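Local structure of RegF protein (Neisseria gonorrhoeae, 4HOJ) at residues Trp161-His165 against Tyr166-Leu170; Val154-Ala157 against Pro158-Trp161. The protein binds glutathione, including through a covalent link, and calcium ions, and is a glutathione transferase homologue of the stringent starvation protein A type. One frame throughout, in Å; residues are numbered along the deposited sequence.

Interaction 1: Trp161-His165 against Tyr166-Leu170. With CA (calcium ion), chain B.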
ATOM      1  N   TRP A 161       3.089 -13.170 -17.042  1.00  8.66           N
ATOM      2  CA  TRP A 161       3.765 -13.150 -18.337  1.00  8.28           C
ATOM      3  C   TRP A 161       5.175 -13.719 -18.216  1.00  8.22           C
ATOM      4  O   TRP A 161       5.653 -14.325 -19.181  1.00  9.82           O
ATOM      5  CB  TRP A 161       3.822 -11.689 -18.790  1.00  8.77           C
ATOM      6  CG  TRP A 161       4.449 -11.558 -20.139  1.00 10.03           C
ATOM      7  CD1 TRP A 161       5.686 -11.047 -20.383  1.00  8.16           C
ATOM      8  CD2 TRP A 161       3.918 -11.973 -21.412  1.00  9.97           C
ATOM      9  NE1 TRP A 161       5.983 -11.140 -21.735  1.00 10.17           N
ATOM     10  CE2 TRP A 161       4.895 -11.665 -22.380  1.00 10.02           C
ATOM     11  CE3 TRP A 161       2.720 -12.577 -21.815  1.00 12.68           C
ATOM     12  CZ2 TRP A 161       4.717 -11.954 -23.740  1.00 12.41           C
ATOM     13  CZ3 TRP A 161       2.532 -12.832 -23.170  1.00 13.16           C
ATOM     14  CH2 TRP A 161       3.529 -12.518 -24.104  1.00 13.52           C
ATOM     15  N   ARG A 162       5.817 -13.533 -17.061  1.00  8.72           N
ATOM     16  CA  ARG A 162       7.212 -13.850 -16.820  1.00  8.49           C
ATOM     17  C   ARG A 162       7.430 -15.207 -16.202  1.00  8.10           C
ATOM     18  O   ARG A 162       8.599 -15.499 -15.853  1.00 10.73           O
ATOM     19  CB  ARG A 162       7.858 -12.753 -15.918  1.00  9.55           C
ATOM     20  CG  ARG A 162       8.109 -11.444 -16.681  1.00 10.20           C
ATOM     21  CD  ARG A 162       8.354 -10.279 -15.676  1.00  7.73           C
ATOM     22  NE  ARG A 162       8.799  -9.085 -16.356  1.00  8.48           N
ATOM     23  CZ  ARG A 162       8.040  -8.259 -17.083  1.00  6.71           C
ATOM     24  NH1 ARG A 162       6.715  -8.516 -17.180  1.00  7.60           N
ATOM     25  NH2 ARG A 162       8.537  -7.159 -17.630  1.00  7.95           N
ATOM     26  N   LEU A 163       6.423 -16.091 -16.129  1.00 10.06           N
ATOM     27  CA  LEU A 163       6.712 -17.369 -15.455  1.00 11.01           C
ATOM     28  C   LEU A 163       7.790 -18.167 -16.159  1.00 11.06           C
ATOM     29  O   LEU A 163       8.694 -18.721 -15.478  1.00 12.37           O
ATOM     30  CB  LEU A 163       5.489 -18.237 -15.273  1.00 14.00           C
ATOM     31  CG  LEU A 163       4.377 -17.577 -14.455  1.00 15.09           C
ATOM     32  CD1 LEU A 163       3.168 -18.488 -14.375  1.00 20.87           C
ATOM     33  CD2 LEU A 163       4.875 -17.191 -13.080  1.00 20.44           C
ATOM     34  N   ASP A 164       7.800 -18.223 -17.500  1.00 11.10           N
ATOM     35  CA  ASP A 164       8.886 -18.912 -18.200  1.00 13.26           C
ATOM     36  C   ASP A 164      10.224 -18.185 -17.981  1.00 11.30           C
ATOM     37  O   ASP A 164      11.280 -18.846 -17.689  1.00 12.96           O
ATOM     38  CB  ASP A 164       8.531 -19.030 -19.695  1.00 16.89           C
ATOM     39  CG  ASP A 164       9.544 -19.849 -20.497  1.00 25.65           C
ATOM     40  OD1 ASP A 164      10.517 -20.441 -19.962  1.00 23.27           O
ATOM     41  OD2 ASP A 164       9.349 -19.936 -21.736  1.00 29.45           O
ATOM     42  N   HIS A 165      10.239 -16.862 -18.124  1.00 10.45           N
ATOM     43  CA  HIS A 165      11.452 -16.069 -17.948  1.00 10.81           C
ATOM     44  C   HIS A 165      12.085 -16.342 -16.578  1.00 10.52           C
ATOM     45  O   HIS A 165      13.295 -16.502 -16.472  1.00 13.17           O
ATOM     46  CB  HIS A 165      11.079 -14.578 -18.150  1.00 11.22           C
ATOM     47  CG  HIS A 165      12.168 -13.608 -17.830  1.00 11.15           C
ATOM     48  ND1 HIS A 165      13.328 -13.532 -18.562  1.00 17.68           N
ATOM     49  CD2 HIS A 165      12.297 -12.708 -16.822  1.00 13.90           C
ATOM     50  CE1 HIS A 165      14.115 -12.599 -18.041  1.00 16.59           C
ATOM     51  NE2 HIS A 165      13.511 -12.076 -16.992  1.00 15.41           N
ATOM     52  N   TYR A 166      11.251 -16.362 -15.535  1.00 10.28           N
ATOM     53  CA  TYR A 166      11.690 -16.600 -14.175  1.00 10.51           C
ATOM     54  C   TYR A 166      11.912 -18.072 -13.827  1.00 12.44           C
ATOM     55  O   TYR A 166      12.322 -18.396 -12.717  1.00 14.53           O
ATOM     56  CB  TYR A 166      10.655 -16.050 -13.192  1.00 11.30           C
ATOM     57  CG  TYR A 166      10.537 -14.523 -13.121  1.00 10.26           C
ATOM     58  CD1 TYR A 166      11.612 -13.693 -13.331  1.00 10.96           C
ATOM     59  CD2 TYR A 166       9.333 -13.962 -12.744  1.00 10.07           C
ATOM     60  CE1 TYR A 166      11.509 -12.282 -13.209  1.00 11.32           C
ATOM     61  CE2 TYR A 166       9.214 -12.546 -12.603  1.00  9.95           C
ATOM     62  CZ  TYR A 166      10.263 -11.754 -12.832  1.00  9.33           C
ATOM     63  OH  TYR A 166      10.159 -10.384 -12.713  1.00 10.91           O
ATOM     64  N   ASP A 167      11.634 -18.971 -14.767  1.00 11.71           N
ATOM     65  CA  ASP A 167      11.757 -20.411 -14.530  1.00 12.48           C
ATOM     66  C   ASP A 167      10.886 -20.902 -13.352  1.00 13.04           C
ATOM     67  O   ASP A 167      11.249 -21.813 -12.622  1.00 16.48           O
ATOM     68  CB  ASP A 167      13.229 -20.831 -14.338  1.00 15.23           C
ATOM     69  CG  ASP A 167      14.109 -20.515 -15.571  1.00 17.17           C
ATOM     70  OD1 ASP A 167      13.589 -20.521 -16.693  1.00 15.47           O
ATOM     71  OD2 ASP A 167      15.331 -20.299 -15.456  1.00 18.80           O
ATOM     72  N   VAL A 168       9.717 -20.289 -13.218  1.00 12.52           N
ATOM     73  CA  VAL A 168       8.765 -20.664 -12.198  1.00 14.66           C
ATOM     74  C   VAL A 168       7.967 -21.827 -12.727  1.00 18.09           C
ATOM     75  O   VAL A 168       7.409 -21.769 -13.823  1.00 22.17           O
ATOM     76  CB  VAL A 168       7.817 -19.521 -11.877  1.00 14.57           C
ATOM     77  CG1 VAL A 168       6.609 -20.034 -10.999  1.00 15.19           C
ATOM     78  CG2 VAL A 168       8.573 -18.427 -11.133  1.00 18.69           C
ATOM     79  N   LYS A 169       7.916 -22.884 -11.921  1.00 26.70           N
ATOM     80  CA  LYS A 169       7.173 -24.089 -12.233  1.00 34.57           C
ATOM     81  C   LYS A 169       5.951 -24.175 -11.305  1.00 35.99           C
ATOM     82  O   LYS A 169       6.094 -24.070 -10.080  1.00 34.11           O
ATOM     83  CB  LYS A 169       8.100 -25.301 -12.052  1.00 45.56           C
ATOM     84  CG  LYS A 169       9.339 -25.020 -11.167  1.00 45.53           C
ATOM     85  CD  LYS A 169      10.428 -26.111 -11.302  1.00 49.93           C
ATOM     86  CE  LYS A 169      11.147 -26.035 -12.653  1.00 49.39           C
ATOM     87  NZ  LYS A 169      12.294 -26.988 -12.745  1.00 51.32           N
ATOM     88  N   LEU A 170       4.754 -24.296 -11.882  1.00 31.88           N
ATOM     89  CA  LEU A 170       3.525 -24.433 -11.079  1.00 27.08           C
ATOM     90  C   LEU A 170       3.048 -25.869 -11.013  1.00 36.29           C
ATOM     91  O   LEU A 170       3.306 -26.636 -11.931  1.00 34.58           O
ATOM     92  CB  LEU A 170       2.375 -23.611 -11.668  1.00 25.65           C
ATOM     93  CG  LEU A 170       2.627 -22.128 -11.929  1.00 25.14           C
ATOM     94  CD1 LEU A 170       1.405 -21.471 -12.495  1.00 33.02           C
ATOM     95  CD2 LEU A 170       3.079 -21.406 -10.650  1.00 27.03           C
TER
HETATM   96 CA    CA B 301      12.340 -20.633 -18.717  1.00 14.08          CA
HETATM   97  O   HOH W   1      15.466 -17.948 -17.622  1.00 27.58           O
HETATM   98  O   HOH W   2      14.197 -18.832 -18.898  0.50 30.23           O
HETATM   99  O   HOH W   3      11.143 -22.307 -17.515  1.00 27.42           O
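The phenol ring of Tyr166 lies under the aliphatic part of Arg162, whose CB sits 3.9 Å from the centre of the ring and 26° off its normal, a CH-pi contact offset toward the rim. From CG to NE the arginine chain is extended and passes obliquely over the ring, bringing Arg162 CD to 3.5 Å from Tyr166 OH. With chi1 at -70°, Tyr166 CG lies beside its own backbone N, and the ring folds back against the preceding turn. A backbone bond joins the same two residues, Tyr166 N donating to Arg162 O at 2.8 Å. The polar ends find partners farther off, Tyr166 OH in Glu111 and the Arg162 guanidinium in a salt bridge to Glu198 and a hydrogen bond to His16.

Asp164 to Asp167 form a type I beta turn, closed by a bond from Asp167 N to Asp164 O in which the donor stands above the carbonyl plane rather than on a lone pair. Asp164 O has a second task, binding a calcium ion at 2.3 Å. Asp164 OD1, Asp167 OD1 and two waters also coordinate that ion, which probably offsets the like charges of the two carboxylates. Asp164 reaches the metal because its CG stands anti to the backbone N (chi1 -175°), and its carboxylate and carbonyl together grip the ion from one residue.

Past the turn, Val168 N bonds to Leu163 O at 2.9 Å. The branches of Leu163 divide, CD2 meeting Val168 CG1 and CD1 meeting Leu170 CD1, each at 3.9 Å. Leu163 and Leu170 pack on Leu131 of helix 117-134 and Leu178 of helix 175-185, whereas Tyr166 rests on Val107 and Leu110 of helix 104-111.

Interaction 2: Val154-Ala157 against Pro158-Trp161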
ATOM      1  N   VAL A 154      -4.558  -6.389 -13.635  1.00  9.36           N
ATOM      2  CA  VAL A 154      -3.459  -5.616 -14.183  1.00 10.14           C
ATOM      3  C   VAL A 154      -2.210  -5.800 -13.349  1.00  8.66           C
ATOM      4  O   VAL A 154      -1.103  -6.016 -13.898  1.00  9.76           O
ATOM      5  CB  VAL A 154      -3.805  -4.125 -14.234  1.00 10.05           C
ATOM      6  CG1 VAL A 154      -2.557  -3.268 -14.521  1.00 11.50           C
ATOM      7  CG2 VAL A 154      -4.892  -3.878 -15.280  1.00 11.19           C
ATOM      8  N   ALA A 155      -2.348  -5.716 -12.021  1.00  9.09           N
ATOM      9  CA  ALA A 155      -1.158  -5.750 -11.142  1.00  7.97           C
ATOM     10  C   ALA A 155      -0.445  -7.133 -11.229  1.00  8.13           C
ATOM     11  O   ALA A 155       0.772  -7.203 -11.152  1.00  8.54           O
ATOM     12  CB  ALA A 155      -1.600  -5.427  -9.726  1.00  8.67           C
ATOM     13  N   LEU A 156      -1.217  -8.209 -11.380  1.00  8.55           N
ATOM     14  CA  LEU A 156      -0.637  -9.531 -11.406  1.00  9.00           C
ATOM     15  C   LEU A 156      -0.087  -9.921 -12.786  1.00  9.10           C
ATOM     16  O   LEU A 156       0.848 -10.705 -12.870  1.00  9.45           O
ATOM     17  CB  LEU A 156      -1.737 -10.518 -11.001  1.00 11.10           C
ATOM     18  CG  LEU A 156      -1.327 -12.003 -11.012  1.00  9.20           C
ATOM     19  CD1 LEU A 156      -0.149 -12.281 -10.049  1.00 12.16           C
ATOM     20  CD2 LEU A 156      -2.543 -12.858 -10.614  1.00 13.27           C
ATOM     21  N   ALA A 157      -0.622  -9.334 -13.863  1.00  8.13           N
ATOM     22  CA  ALA A 157      -0.355  -9.838 -15.213  1.00  8.17           C
ATOM     23  C   ALA A 157       1.151  -9.863 -15.536  1.00  8.75           C
ATOM     24  O   ALA A 157       1.582 -10.793 -16.173  1.00  8.30           O
ATOM     25  CB  ALA A 157      -1.149  -8.995 -16.241  1.00 10.00           C
ATOM     26  N   PRO A 158       1.952  -8.854 -15.203  1.00  7.87           N
ATOM     27  CA  PRO A 158       3.387  -8.943 -15.582  1.00  7.25           C
ATOM     28  C   PRO A 158       4.115 -10.093 -14.969  1.00  8.26           C
ATOM     29  O   PRO A 158       5.093 -10.580 -15.582  1.00  9.24           O
ATOM     30  CB  PRO A 158       3.945  -7.608 -15.123  1.00  7.50           C
ATOM     31  CG  PRO A 158       2.676  -6.668 -15.178  1.00  7.42           C
ATOM     32  CD  PRO A 158       1.638  -7.554 -14.580  1.00  9.31           C
ATOM     33  N   LEU A 159       3.716 -10.535 -13.778  1.00  8.90           N
ATOM     34  CA  LEU A 159       4.318 -11.737 -13.195  1.00  7.99           C
ATOM     35  C   LEU A 159       3.922 -12.983 -13.949  1.00  9.49           C
ATOM     36  O   LEU A 159       4.775 -13.778 -14.305  1.00  9.51           O
ATOM     37  CB  LEU A 159       3.957 -11.842 -11.724  1.00  9.01           C
ATOM     38  CG  LEU A 159       4.300 -13.185 -11.045  1.00  8.26           C
ATOM     39  CD1 LEU A 159       5.792 -13.469 -11.207  1.00 11.55           C
ATOM     40  CD2 LEU A 159       3.923 -13.105  -9.577  1.00  9.12           C
ATOM     41  N   LEU A 160       2.660 -13.119 -14.260  1.00  9.28           N
ATOM     42  CA  LEU A 160       2.246 -14.304 -15.032  1.00  8.30           C
ATOM     43  C   LEU A 160       2.876 -14.345 -16.419  1.00  9.66           C
ATOM     44  O   LEU A 160       3.223 -15.424 -16.892  1.00 11.35           O
ATOM     45  CB  LEU A 160       0.695 -14.340 -15.143  1.00  9.75           C
ATOM     46  CG  LEU A 160      -0.017 -14.326 -13.786  1.00 10.37           C
ATOM     47  CD1 LEU A 160      -1.544 -14.409 -13.980  1.00 12.67           C
ATOM     48  CD2 LEU A 160       0.471 -15.476 -12.975  1.00 15.70           C
ATOM     49  N   TRP A 161       3.089 -13.170 -17.042  1.00  8.66           N
ATOM     50  CA  TRP A 161       3.765 -13.150 -18.337  1.00  8.28           C
ATOM     51  C   TRP A 161       5.175 -13.719 -18.216  1.00  8.22           C
ATOM     52  O   TRP A 161       5.653 -14.325 -19.181  1.00  9.82           O
ATOM     53  CB  TRP A 161       3.822 -11.689 -18.790  1.00  8.77           C
ATOM     54  CG  TRP A 161       4.449 -11.558 -20.139  1.00 10.03           C
ATOM     55  CD1 TRP A 161       5.686 -11.047 -20.383  1.00  8.16           C
ATOM     56  CD2 TRP A 161       3.918 -11.973 -21.412  1.00  9.97           C
ATOM     57  NE1 TRP A 161       5.983 -11.140 -21.735  1.00 10.17           N
ATOM     58  CE2 TRP A 161       4.895 -11.665 -22.380  1.00 10.02           C
ATOM     59  CE3 TRP A 161       2.720 -12.577 -21.815  1.00 12.68           C
ATOM     60  CZ2 TRP A 161       4.717 -11.954 -23.740  1.00 12.41           C
ATOM     61  CZ3 TRP A 161       2.532 -12.832 -23.170  1.00 13.16           C
ATOM     62  CH2 TRP A 161       3.529 -12.518 -24.104  1.00 13.52           C
TER
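The Trp161 indole leads away from the preceding turn: of its side chain only CB comes near, beside Ala157 O, while the ring meets Phe185 edge-to-face and Phe190 with planes at about 60°, and its NE1 is hydrogen-bonded to Glu198 O. The puckered Pro158 ring meets that turn through CD, which lies 3.2 Å from Val154 O and 3.6 Å from Ala157 CB.

On another flank of the helix, Leu156 CG and CD2 both approach Leu160 CD1 at 3.8 Å, and Leu156 CD1 lies more loosely against Leu159 CD2. Leu156 has CG anti to its backbone N (chi1 178°), which swings the branches forward to this side even though its CB starts away from the following turn. Tyr180 and Ala181 of helix 175-185 pack on Leu160.

Pro158 has no N-H to give Val154 O, so the helix kinks here. Leu159 N and Leu160 N both donate weakly to Leu156 O, and the next i to i+4 bond, Trp161 N to Ala157 O, is shorter at 2.9 Å. Ala155 O, left without the bond from Leu159 N, accepts one from Arg17 NE, so the kink leaves a buried carbonyl to link this helix to helix 13-25.

How the interactions relate
Residues 154-170 run unbroken through both interactions, and Trp161 belongs to both, with the calcium-binding turn of interaction 1 following it. Their centres are 11 Å apart, yet they also touch through side chains, Leu159 CD1 lying 3.8 Å from Tyr166 CE2, and Arg162 NH1 reaches back to Pro158 O. On the glutathione side, the side chain of Arg162 lies about 6 Å from that of Cys12, the covalent attachment point, and the side chain of Ala155 is about 7 Å from that of Ser65, a glutathione-binding residue. A second calcium ion lies about 6 Å from the Leu163 side chain and about 7 Å from that of Leu160.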